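Local coordinates for nitroalkane oxidase (Podospora anserina, PDB 3MKH), which oxidises primary and secondary nitroalkanes to aldehydes or ketones with FAD and molecular oxygen, releasing nitrite and hydrogen peroxide, at residues A[99-104]-A[268-273]; A[74-79]-A[333-338]; A[182-187]-A[208-213]; A[80-85]-A[277-282]. All coordinates share one frame; numbering follows the deposited sequence.

In the fold
Contacts 1, 2 and 4 join helices of the N-terminal part of the chain to helices of the C-terminal part, while contact 3 lies in the β-sheet between them in sequence. Helix 262-298 serves both contact 1 and contact 4, and helix 75-88 both contact 2 and contact 4. Contacts 2 and 4, about 11 Å apart between centres, meet where Ala79 O packs on Ala279 CB, and both touch a second subunit. Contact 1 is nearest the chemistry: the Leu101 side chain comes within about 4 Å of FAD, and Ser273 bonds to Asp399, the inferred proton acceptor. It also meets contact 3, about 14 Å away between centres, through Gly102 O and Cys186 SG.

Contact 1: A[99-104]-A[268-273]; sequences TGLGLT and GAFDGS
Thr104 meets Ala269 through its methyl because CG2 stands anti to the backbone N, while chi1 of -60° leaves OG1 beside that N. Leu101 also has CG anti to its N (chi1 177°), and its two methyls end up closer to segment 268-273 than the start of the side chain would suggest. Thr104 CG2 sits 3.6 Å from both Ala269 CA and Ala269 CB, and the CA atoms of Thr104 and Ala269 are 5.7 Å apart. One turn back along the helix, Leu101 spreads its branches: CD1 rests 4.0 Å from Ser273 CB, and CD2 lies 4.3 Å from CE1 of the Phe270 ring, approached obliquely.

Thr104 OG1 is turned back into its own helix and donates to Gly100 O at 2.8 Å, tilted 30° from the carbonyl plane; this bond fixes the rotation of the side chain and keeps the methyl aimed at Ala269. An alanine here, lacking both CG2 and OG1, would probably open a gap against Ala269 and cost Gly100 O its hydroxyl partner.

The segments run roughly antiparallel, their axes 9.6 Å apart at the closest. Leu132 of strand 130-133 packs on Leu101, Ala269 and Phe270, and FAD touches Leu101. Ser273 OG bonds to Asp399, the inferred proton acceptor. The meeting of the two helices is therefore carried by carbon atoms, with the hydroxyls of Thr104 and Ser273 committed to other partners, consistent with an apolar wall beside the flavin and a serine that helps to position the active-site aspartate.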
loop_
_atom_site.group_PDB
_atom_site.type_symbol
_atom_site.label_atom_id
_atom_site.label_comp_id
_atom_site.label_asym_id
_atom_site.label_seq_id
_atom_site.Cartn_x
_atom_site.Cartn_y
_atom_site.Cartn_z
ATOM N N THR A 99 -24.707 23.457 5.340
ATOM C CA THR A 99 -25.243 24.830 5.348
ATOM C C THR A 99 -24.056 25.788 5.479
ATOM O O THR A 99 -24.045 26.856 4.885
ATOM C CB THR A 99 -26.245 25.050 6.496
ATOM O OG1 THR A 99 -27.498 24.433 6.159
ATOM C CG2 THR A 99 -26.474 26.543 6.776
ATOM N N GLY A 100 -23.044 25.385 6.235
ATOM C CA GLY A 100 -21.849 26.207 6.371
ATOM C C GLY A 100 -21.117 26.357 5.048
ATOM O O GLY A 100 -20.623 27.434 4.713
ATOM N N LEU A 101 -21.057 25.280 4.276
ATOM C CA LEU A 101 -20.448 25.341 2.951
ATOM C C LEU A 101 -21.245 26.269 2.026
ATOM O O LEU A 101 -20.670 27.046 1.250
ATOM C CB LEU A 101 -20.327 23.932 2.342
ATOM C CG LEU A 101 -19.752 23.887 0.916
ATOM C CD1 LEU A 101 -18.337 24.437 0.841
ATOM C CD2 LEU A 101 -19.812 22.468 0.349
ATOM N N GLY A 102 -22.569 26.194 2.119
ATOM C CA GLY A 102 -23.430 27.053 1.324
ATOM C C GLY A 102 -23.250 28.532 1.645
ATOM O O GLY A 102 -23.386 29.385 0.770
ATOM N N LEU A 103 -22.947 28.841 2.901
ATOM C CA LEU A 103 -22.705 30.237 3.308
ATOM C C LEU A 103 -21.307 30.754 2.965
ATOM O O LEU A 103 -21.079 31.971 2.944
ATOM C CB LEU A 103 -22.960 30.409 4.808
ATOM C CG LEU A 103 -24.390 30.103 5.248
ATOM C CD1 LEU A 103 -24.506 30.008 6.781
ATOM C CD2 LEU A 103 -25.350 31.131 4.663
ATOM N N THR A 104 -20.383 29.838 2.692
ATOM C CA THR A 104 -18.983 30.198 2.472
ATOM C C THR A 104 -18.746 31.182 1.308
ATOM O O THR A 104 -18.015 32.155 1.471
ATOM C CB THR A 104 -18.089 28.938 2.344
ATOM O OG1 THR A 104 -18.178 28.180 3.558
ATOM C CG2 THR A 104 -16.615 29.327 2.082
ATOM N N GLY A 268 -12.357 28.690 -3.745
ATOM C CA GLY A 268 -11.959 29.236 -2.462
ATOM C C GLY A 268 -12.759 28.562 -1.364
ATOM O O GLY A 268 -12.218 28.180 -0.321
ATOM N N ALA A 269 -14.061 28.429 -1.591
ATOM C CA ALA A 269 -14.916 27.733 -0.643
ATOM C C ALA A 269 -14.408 26.294 -0.464
ATOM O O ALA A 269 -14.315 25.799 0.663
ATOM C CB ALA A 269 -16.360 27.744 -1.127
ATOM N N PHE A 270 -14.041 25.639 -1.566
ATOM C CA PHE A 270 -13.582 24.254 -1.490
ATOM C C PHE A 270 -12.190 24.103 -0.879
ATOM O O PHE A 270 -11.825 23.008 -0.455
ATOM C CB PHE A 270 -13.636 23.556 -2.848
ATOM C CG PHE A 270 -15.037 23.327 -3.363
ATOM C CD1 PHE A 270 -15.959 22.610 -2.618
ATOM C CD2 PHE A 270 -15.414 23.804 -4.602
ATOM C CE1 PHE A 270 -17.249 22.391 -3.099
ATOM C CE2 PHE A 270 -16.694 23.591 -5.093
ATOM C CZ PHE A 270 -17.615 22.888 -4.340
ATOM N N ASP A 271 -11.407 25.183 -0.838
ATOM C CA ASP A 271 -10.123 25.138 -0.119
ATOM C C ASP A 271 -10.327 25.064 1.407
ATOM O O ASP A 271 -9.649 24.304 2.095
ATOM C CB ASP A 271 -9.256 26.353 -0.450
ATOM C CG ASP A 271 -8.686 26.310 -1.863
ATOM O OD1 ASP A 271 -8.657 25.225 -2.490
ATOM O OD2 ASP A 271 -8.262 27.381 -2.345
ATOM N N GLY A 272 -11.259 25.860 1.925
ATOM C CA GLY A 272 -11.623 25.796 3.328
ATOM C C GLY A 272 -12.258 24.454 3.674
ATOM O O GLY A 272 -11.945 23.837 4.700
ATOM N N SER A 273 -13.154 23.991 2.816
ATOM C CA SER A 273 -13.867 22.745 3.084
ATOM C C SER A 273 -12.903 21.552 3.088
ATOM O O SER A 273 -13.111 20.578 3.818
ATOM C CB SER A 273 -14.989 22.520 2.067
ATOM O OG SER A 273 -14.455 22.279 0.774
#

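Contact 2: A[74-79]-A[333-338]; sequences TLIESA and KAAHAM
Ile76 and Ala335 form the tight part of this contact, their CA atoms 5.2 Å apart. Ala335 CB fits against the first turn of helix 75-88, 3.7 Å from Ile76 CG1. That branch lies beside its own backbone N (chi1 -78°), which lays it against the alanine methyl, and Ile76 CD1 lies 4.0 Å from Ala335 CB. Leu75 CB also meets this methyl, 4.1 Å from Ala335 CB, and Leu75 CD2 reaches Met338 CB at 3.8 Å, where the two side chains cross obliquely.

The looser side holds a water. It accepts from Ile76 N at 3.1 Å and donates to Ala335 O at 3.0 Å, so it links an amide of the first turn, where no earlier helical carbonyl can serve, to the neighbouring helix. Away from the interface, Thr74 OG1 accepts from Glu77 N at 3.1 Å, and Thr74 N gives a weak bond to Glu77 OE1.

Leu276 and Val275 of helix 262-298 cover Leu75 and Ala335 respectively. The ring of His336 meets His6 of the second subunit edge-to-face, and Ile3 of that subunit packs on Ile76. The arrangement is a nearly antiparallel helix pair, at 154°, started on one side by a Thr-Glu capping box, and it joins the N-terminal and C-terminal helical regions of the acyl-CoA dehydrogenase fold next to a subunit interface.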
loop_
_atom_site.group_PDB
_atom_site.type_symbol
_atom_site.label_atom_id
_atom_site.label_comp_id
_atom_site.label_asym_id
_atom_site.label_seq_id
_atom_site.Cartn_x
_atom_site.Cartn_y
_atom_site.Cartn_z
ATOM N N THR A 74 -11.771 30.427 14.094
ATOM C CA THR A 74 -10.661 29.961 13.282
ATOM C C THR A 74 -10.990 28.614 12.646
ATOM O O THR A 74 -11.861 27.880 13.115
ATOM C CB THR A 74 -9.404 29.784 14.129
ATOM O OG1 THR A 74 -9.657 28.774 15.106
ATOM C CG2 THR A 74 -9.043 31.096 14.838
ATOM N N LEU A 75 -10.280 28.295 11.573
ATOM C CA LEU A 75 -10.424 27.005 10.916
ATOM C C LEU A 75 -9.986 25.891 11.879
ATOM O O LEU A 75 -10.542 24.791 11.877
ATOM C CB LEU A 75 -9.600 27.011 9.628
ATOM C CG LEU A 75 -10.059 26.310 8.351
ATOM C CD1 LEU A 75 -11.589 26.290 8.177
ATOM C CD2 LEU A 75 -9.354 26.929 7.138
ATOM N N ILE A 76 -8.996 26.171 12.718
ATOM C CA ILE A 76 -8.579 25.191 13.722
ATOM C C ILE A 76 -9.746 24.775 14.628
ATOM O O ILE A 76 -9.962 23.591 14.892
ATOM C CB ILE A 76 -7.439 25.740 14.604
ATOM C CG1 ILE A 76 -6.109 25.682 13.865
ATOM C CG2 ILE A 76 -7.301 24.920 15.880
ATOM C CD1 ILE A 76 -5.298 24.450 14.236
ATOM N N GLU A 77 -10.495 25.754 15.116
ATOM C CA GLU A 77 -11.630 25.476 15.995
ATOM C C GLU A 77 -12.740 24.739 15.255
ATOM O O GLU A 77 -13.419 23.877 15.820
ATOM C CB GLU A 77 -12.164 26.778 16.624
ATOM C CG GLU A 77 -11.406 27.186 17.874
ATOM C CD GLU A 77 -11.419 28.691 18.144
ATOM O OE1 GLU A 77 -11.882 29.483 17.281
ATOM O OE2 GLU A 77 -10.943 29.080 19.232
ATOM N N SER A 78 -12.931 25.090 13.992
ATOM C CA SER A 78 -13.850 24.354 13.143
ATOM C C SER A 78 -13.417 22.899 12.993
ATOM O O SER A 78 -14.246 21.998 13.019
ATOM C CB SER A 78 -13.945 25.020 11.772
ATOM O OG SER A 78 -14.680 26.219 11.894
ATOM N N ALA A 79 -12.116 22.674 12.839
ATOM C CA ALA A 79 -11.603 21.316 12.679
ATOM C C ALA A 79 -11.846 20.506 13.944
ATOM O O ALA A 79 -12.130 19.308 13.882
ATOM C CB ALA A 79 -10.121 21.333 12.327
ATOM N N LYS A 333 -2.155 21.684 10.866
ATOM C CA LYS A 333 -1.178 22.507 10.145
ATOM C C LYS A 333 -1.853 23.267 8.996
ATOM O O LYS A 333 -1.659 24.479 8.831
ATOM C CB LYS A 333 0.002 21.654 9.643
ATOM C CG LYS A 333 0.909 22.364 8.645
ATOM C CD LYS A 333 1.608 23.578 9.250
ATOM C CE LYS A 333 2.377 24.365 8.147
ATOM N NZ LYS A 333 3.147 25.546 8.638
ATOM N N ALA A 334 -2.647 22.556 8.198
ATOM C CA ALA A 334 -3.365 23.175 7.092
ATOM C C ALA A 334 -4.351 24.222 7.604
ATOM O O ALA A 334 -4.488 25.286 7.010
ATOM C CB ALA A 334 -4.110 22.112 6.256
ATOM N N ALA A 335 -5.056 23.912 8.691
ATOM C CA ALA A 335 -5.987 24.878 9.273
ATOM C C ALA A 335 -5.235 26.164 9.651
ATOM O O ALA A 335 -5.683 27.284 9.375
ATOM C CB ALA A 335 -6.654 24.292 10.489
ATOM N N HIS A 336 -4.085 25.996 10.290
ATOM C CA HIS A 336 -3.324 27.148 10.767
ATOM C C HIS A 336 -2.741 27.943 9.595
ATOM O O HIS A 336 -2.848 29.175 9.549
ATOM C CB HIS A 336 -2.226 26.701 11.730
ATOM C CG HIS A 336 -1.477 27.836 12.348
ATOM N ND1 HIS A 336 -0.250 28.263 11.885
ATOM C CD2 HIS A 336 -1.803 28.666 13.372
ATOM C CE1 HIS A 336 0.159 29.291 12.613
ATOM N NE2 HIS A 336 -0.764 29.553 13.525
ATOM N N ALA A 337 -2.128 27.247 8.640
ATOM C CA ALA A 337 -1.509 27.927 7.500
ATOM C C ALA A 337 -2.518 28.680 6.619
ATOM O O ALA A 337 -2.233 29.786 6.114
ATOM C CB ALA A 337 -0.684 26.930 6.664
ATOM N N MET A 338 -3.701 28.091 6.432
ATOM C CA MET A 338 -4.712 28.743 5.609
ATOM C C MET A 338 -5.003 30.151 6.116
ATOM O O MET A 338 -5.260 31.060 5.332
ATOM C CB MET A 338 -6.008 27.936 5.567
ATOM C CG MET A 338 -5.982 26.795 4.563
ATOM S SD MET A 338 -5.840 27.395 2.873
ATOM C CE MET A 338 -7.430 28.173 2.628
HETATM O O HOH W 1 -6.997 28.392 11.773
#

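Contact 3: A[182-187]-A[208-213]; sequences CDLACV and IILVTR
Val187 and Val211, the two residues most covered here, touch methyl to methyl on one face of the strand pair. Each has CG2 anti to its carbonyl carbon, and Val187 CG2 and Val211 CG2 touch at 3.8 Å. They are diagonal neighbours: Val187 is paired with Ile209, Val211 with Ala185, and both pairs are hydrogen-bonded. Val211 and Ala185 exchange N-H...O bonds of 2.9 Å in both directions. Between Val187 and Ile209 the lengths are the same, but Val187 N stands above the carbonyl plane of Ile209, 36° out of it. Val211 O is gripped twice, by Ala185 N and by a water at 2.8 Å that also donates to Cys182 O.

This is the antiparallel join of strands 184-191 and 206-212 in the mixed sheet that forms the middle β-domain of the acyl-CoA dehydrogenase fold. Strand 184-191 also lies parallel to strand 130-133, where Val133, an FAD-binding residue, packs on Ala185.

Leu210 works on the other face. Its CG stands beside the backbone N (chi1 -57°); beyond it, CD2 sits 3.5 Å from Cys186 SG, while Ile208 CG2 meets Cys186 CB at 3.8 Å. Leu184 belongs to this face too, its CD1 reaching Thr212 CG2 at 3.9 Å. Ile106 of helix 90-109 covers Leu184, Cys186 and Leu210, and Phe117 of the short helix 115-118 packs on Leu210 and Thr212. At the start of helix 213-219, Arg213 N makes a weak bond to Asp183 O, and the Arg213 guanidinium pairs with Asp217 and Asp178.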
loop_
_atom_site.group_PDB
_atom_site.type_symbol
_atom_site.label_atom_id
_atom_site.label_comp_id
_atom_site.label_asym_id
_atom_site.label_seq_id
_atom_site.Cartn_x
_atom_site.Cartn_y
_atom_site.Cartn_z
ATOM N N CYS A 182 -34.396 25.075 -0.872
ATOM C CA CYS A 182 -33.891 25.527 0.421
ATOM C C CYS A 182 -33.976 27.058 0.541
ATOM O O CYS A 182 -34.315 27.748 -0.425
ATOM C CB CYS A 182 -32.455 25.032 0.632
ATOM S SG CYS A 182 -31.219 25.883 -0.398
ATOM N N ASP A 183 -33.663 27.582 1.722
ATOM C CA ASP A 183 -33.688 29.033 1.961
ATOM C C ASP A 183 -32.706 29.825 1.110
ATOM O O ASP A 183 -33.040 30.900 0.607
ATOM C CB ASP A 183 -33.406 29.330 3.434
ATOM C CG ASP A 183 -34.361 28.603 4.364
ATOM O OD1 ASP A 183 -35.269 29.261 4.914
ATOM O OD2 ASP A 183 -34.202 27.374 4.548
ATOM N N LEU A 184 -31.483 29.319 0.971
ATOM C CA LEU A 184 -30.454 30.083 0.273
ATOM C C LEU A 184 -29.508 29.164 -0.487
ATOM O O LEU A 184 -28.732 28.437 0.116
ATOM C CB LEU A 184 -29.661 30.926 1.273
ATOM C CG LEU A 184 -28.617 31.845 0.646
ATOM C CD1 LEU A 184 -29.306 32.734 -0.373
ATOM C CD2 LEU A 184 -27.925 32.693 1.726
ATOM N N ALA A 185 -29.577 29.190 -1.810
ATOM C CA ALA A 185 -28.701 28.361 -2.633
ATOM C C ALA A 185 -27.698 29.255 -3.356
ATOM O O ALA A 185 -28.090 30.255 -3.957
ATOM C CB ALA A 185 -29.527 27.559 -3.653
ATOM N N CYS A 186 -26.412 28.912 -3.285
ATOM C CA CYS A 186 -25.405 29.571 -4.122
ATOM C C CYS A 186 -25.213 28.735 -5.385
ATOM O O CYS A 186 -24.563 27.688 -5.344
ATOM C CB CYS A 186 -24.076 29.703 -3.380
ATOM S SG CYS A 186 -24.141 30.900 -2.017
ATOM N N VAL A 187 -25.788 29.188 -6.499
ATOM C CA VAL A 187 -25.815 28.370 -7.707
ATOM C C VAL A 187 -24.661 28.746 -8.607
ATOM O O VAL A 187 -24.551 29.891 -9.079
ATOM C CB VAL A 187 -27.147 28.478 -8.458
ATOM C CG1 VAL A 187 -27.150 27.564 -9.708
ATOM C CG2 VAL A 187 -28.286 28.103 -7.527
ATOM N N ILE A 208 -21.566 32.957 -9.762
ATOM C CA ILE A 208 -22.385 32.409 -8.685
ATOM C C ILE A 208 -23.590 33.326 -8.490
ATOM O O ILE A 208 -23.445 34.549 -8.327
ATOM C CB ILE A 208 -21.605 32.276 -7.363
ATOM C CG1 ILE A 208 -20.361 31.403 -7.565
ATOM C CG2 ILE A 208 -22.516 31.706 -6.253
ATOM C CD1 ILE A 208 -19.519 31.236 -6.307
ATOM N N ILE A 209 -24.784 32.747 -8.541
ATOM C CA ILE A 209 -26.013 33.526 -8.368
ATOM C C ILE A 209 -26.814 32.934 -7.233
ATOM O O ILE A 209 -27.014 31.719 -7.185
ATOM C CB ILE A 209 -26.877 33.519 -9.656
ATOM C CG1 ILE A 209 -26.026 33.944 -10.856
ATOM C CG2 ILE A 209 -28.097 34.413 -9.505
ATOM C CD1 ILE A 209 -26.816 34.118 -12.133
ATOM N N LEU A 210 -27.264 33.789 -6.319
ATOM C CA LEU A 210 -28.115 33.363 -5.226
ATOM C C LEU A 210 -29.511 33.021 -5.725
ATOM O O LEU A 210 -30.034 33.669 -6.633
ATOM C CB LEU A 210 -28.190 34.438 -4.130
ATOM C CG LEU A 210 -26.847 34.871 -3.531
ATOM C CD1 LEU A 210 -27.036 35.896 -2.393
ATOM C CD2 LEU A 210 -26.040 33.639 -3.077
ATOM N N VAL A 211 -30.094 31.986 -5.131
ATOM C CA VAL A 211 -31.493 31.634 -5.346
ATOM C C VAL A 211 -32.124 31.299 -3.995
ATOM O O VAL A 211 -31.708 30.350 -3.319
ATOM C CB VAL A 211 -31.652 30.416 -6.292
ATOM C CG1 VAL A 211 -33.130 30.010 -6.405
ATOM C CG2 VAL A 211 -31.074 30.727 -7.665
ATOM N N THR A 212 -33.132 32.074 -3.606
ATOM C CA THR A 212 -33.790 31.874 -2.320
ATOM C C THR A 212 -35.096 31.127 -2.528
ATOM O O THR A 212 -35.619 31.076 -3.643
ATOM C CB THR A 212 -34.097 33.215 -1.605
ATOM O OG1 THR A 212 -35.101 33.941 -2.337
ATOM C CG2 THR A 212 -32.843 34.061 -1.490
ATOM N N ARG A 213 -35.622 30.548 -1.458
ATOM C CA ARG A 213 -36.940 29.926 -1.539
ATOM C C ARG A 213 -37.996 30.956 -1.981
ATOM O O ARG A 213 -38.888 30.638 -2.758
ATOM C CB ARG A 213 -37.321 29.271 -0.211
ATOM C CG ARG A 213 -38.742 28.715 -0.179
ATOM C CD ARG A 213 -39.054 27.762 -1.351
ATOM N NE ARG A 213 -40.354 27.131 -1.099
ATOM C CZ ARG A 213 -40.517 26.025 -0.378
ATOM N NH1 ARG A 213 -39.458 25.389 0.111
ATOM N NH2 ARG A 213 -41.735 25.543 -0.157
HETATM O O HOH W 2 -33.030 27.859 -3.075
#

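Contact 4: A[80-85]-A[277-282]; sequences ILVEEC and VGAMGV
Glu83 meets Ala279 and Val282 and can be followed atom by atom. Its CA already gives a CA-H...O contact to Ala279 O at 3.5 Å, and CB stays near the same oxygen at 3.7 Å. CG, anti to the backbone N (chi1 172°), moves on to Val282 CG1 at 3.8 Å. The chain then stays extended and CD comes closest to that methyl, at 3.4 Å, with both oxygens slightly farther, so CG1 stands over the flat carboxylate. At the tip, OE2 forms salt bridges with Arg286 and Arg328, and OE1 bonds to Tyr426 of the second subunit. Two arginines and a hydroxyl thus satisfy a buried acid and probably fix its rotation, and the positive charges probably keep it ionised. An alanine here would remove everything beyond CB and would probably leave Arg286 and Arg328 without their shared counter-charge, Tyr426 of the second subunit without its hydrogen-bond partner, and open a gap against Val282.

On the other flank of the contact, Val82 CG1 presses on Met280 CG at 3.5 Å and meets Ala279 CB at 4.0 Å. The small Ala279 is consistent with a close approach of the backbones: its CA is 4.9 Å from that of Glu83, and the axes approach to 7.4 Å. The Met280 side chain touches Phe398, a residue of the FAD site, while Phe97 of helix 90-109 covers Val82. The two segments run in the same general direction, at 36°, a close helix-helix crossing that joins the N-terminal helical domain of the acyl-CoA dehydrogenase fold to its C-terminal helices at a subunit boundary.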
loop_
_atom_site.group_PDB
_atom_site.type_symbol
_atom_site.label_atom_id
_atom_site.label_comp_id
_atom_site.label_asym_id
_atom_site.label_seq_id
_atom_site.Cartn_x
_atom_site.Cartn_y
_atom_site.Cartn_z
ATOM N N ILE A 80 -11.743 21.168 15.094
ATOM C CA ILE A 80 -12.002 20.510 16.369
ATOM C C ILE A 80 -13.467 20.092 16.459
ATOM O O ILE A 80 -13.783 18.947 16.780
ATOM C CB ILE A 80 -11.591 21.406 17.564
ATOM C CG1 ILE A 80 -10.059 21.498 17.627
ATOM C CG2 ILE A 80 -12.195 20.870 18.862
ATOM C CD1 ILE A 80 -9.507 22.625 18.520
ATOM N N LEU A 81 -14.364 21.009 16.135
ATOM C CA LEU A 81 -15.787 20.697 16.169
ATOM C C LEU A 81 -16.120 19.551 15.208
ATOM O O LEU A 81 -16.816 18.591 15.567
ATOM C CB LEU A 81 -16.608 21.941 15.812
ATOM C CG LEU A 81 -18.102 21.703 15.560
ATOM C CD1 LEU A 81 -18.793 21.272 16.838
ATOM C CD2 LEU A 81 -18.758 22.968 15.013
ATOM N N VAL A 82 -15.640 19.665 13.977
ATOM C CA VAL A 82 -15.956 18.675 12.946
ATOM C C VAL A 82 -15.444 17.265 13.296
ATOM O O VAL A 82 -16.148 16.270 13.078
ATOM C CB VAL A 82 -15.428 19.117 11.560
ATOM C CG1 VAL A 82 -15.546 17.994 10.563
ATOM C CG2 VAL A 82 -16.204 20.340 11.071
ATOM N N GLU A 83 -14.232 17.182 13.844
ATOM C CA GLU A 83 -13.671 15.892 14.236
ATOM C C GLU A 83 -14.569 15.224 15.280
ATOM O O GLU A 83 -14.927 14.046 15.158
ATOM C CB GLU A 83 -12.220 16.028 14.779
ATOM C CG GLU A 83 -11.682 14.706 15.378
ATOM C CD GLU A 83 -10.374 14.849 16.179
ATOM O OE1 GLU A 83 -9.700 15.893 16.058
ATOM O OE2 GLU A 83 -10.029 13.907 16.938
ATOM N N GLU A 84 -14.929 15.980 16.312
ATOM C CA GLU A 84 -15.777 15.439 17.350
ATOM C C GLU A 84 -17.137 14.987 16.781
ATOM O O GLU A 84 -17.602 13.885 17.075
ATOM C CB GLU A 84 -15.964 16.467 18.481
ATOM C CG GLU A 84 -16.924 15.999 19.590
ATOM C CD GLU A 84 -16.462 14.713 20.288
ATOM O OE1 GLU A 84 -15.247 14.394 20.279
ATOM O OE2 GLU A 84 -17.325 14.025 20.856
ATOM N N CYS A 85 -17.773 15.832 15.971
ATOM C CA CYS A 85 -19.091 15.484 15.432
ATOM C C CYS A 85 -19.046 14.232 14.569
ATOM O O CYS A 85 -19.907 13.354 14.698
ATOM C CB CYS A 85 -19.708 16.646 14.652
ATOM S SG CYS A 85 -20.160 18.014 15.706
ATOM N N VAL A 277 -12.732 18.479 5.658
ATOM C CA VAL A 277 -12.766 17.077 5.242
ATOM C C VAL A 277 -11.629 16.285 5.900
ATOM O O VAL A 277 -11.799 15.112 6.271
ATOM C CB VAL A 277 -12.734 16.915 3.696
ATOM C CG1 VAL A 277 -12.470 15.447 3.308
ATOM C CG2 VAL A 277 -14.063 17.395 3.094
ATOM N N GLY A 278 -10.477 16.932 6.056
ATOM C CA GLY A 278 -9.387 16.349 6.824
ATOM C C GLY A 278 -9.904 15.978 8.205
ATOM O O GLY A 278 -9.768 14.839 8.682
ATOM N N ALA A 279 -10.579 16.932 8.829
ATOM C CA ALA A 279 -11.077 16.716 10.171
ATOM C C ALA A 279 -12.167 15.636 10.221
ATOM O O ALA A 279 -12.256 14.896 11.207
ATOM C CB ALA A 279 -11.551 18.020 10.791
ATOM N N MET A 280 -12.986 15.531 9.175
ATOM C CA MET A 280 -13.982 14.435 9.121
ATOM C C MET A 280 -13.274 13.091 9.092
ATOM O O MET A 280 -13.708 12.115 9.729
ATOM C CB MET A 280 -14.869 14.541 7.876
ATOM C CG MET A 280 -15.643 15.835 7.765
ATOM S SD MET A 280 -16.582 15.880 6.221
ATOM C CE MET A 280 -17.527 17.362 6.502
ATOM N N GLY A 281 -12.207 13.032 8.308
ATOM C CA GLY A 281 -11.365 11.850 8.253
ATOM C C GLY A 281 -10.826 11.461 9.624
ATOM O O GLY A 281 -10.913 10.292 10.031
ATOM N N VAL A 282 -10.266 12.437 10.337
ATOM C CA VAL A 282 -9.739 12.199 11.678
ATOM C C VAL A 282 -10.818 11.664 12.609
ATOM O O VAL A 282 -10.577 10.747 13.396
ATOM C CB VAL A 282 -9.129 13.490 12.305
ATOM C CG1 VAL A 282 -8.620 13.213 13.725
ATOM C CG2 VAL A 282 -8.016 14.056 11.415
#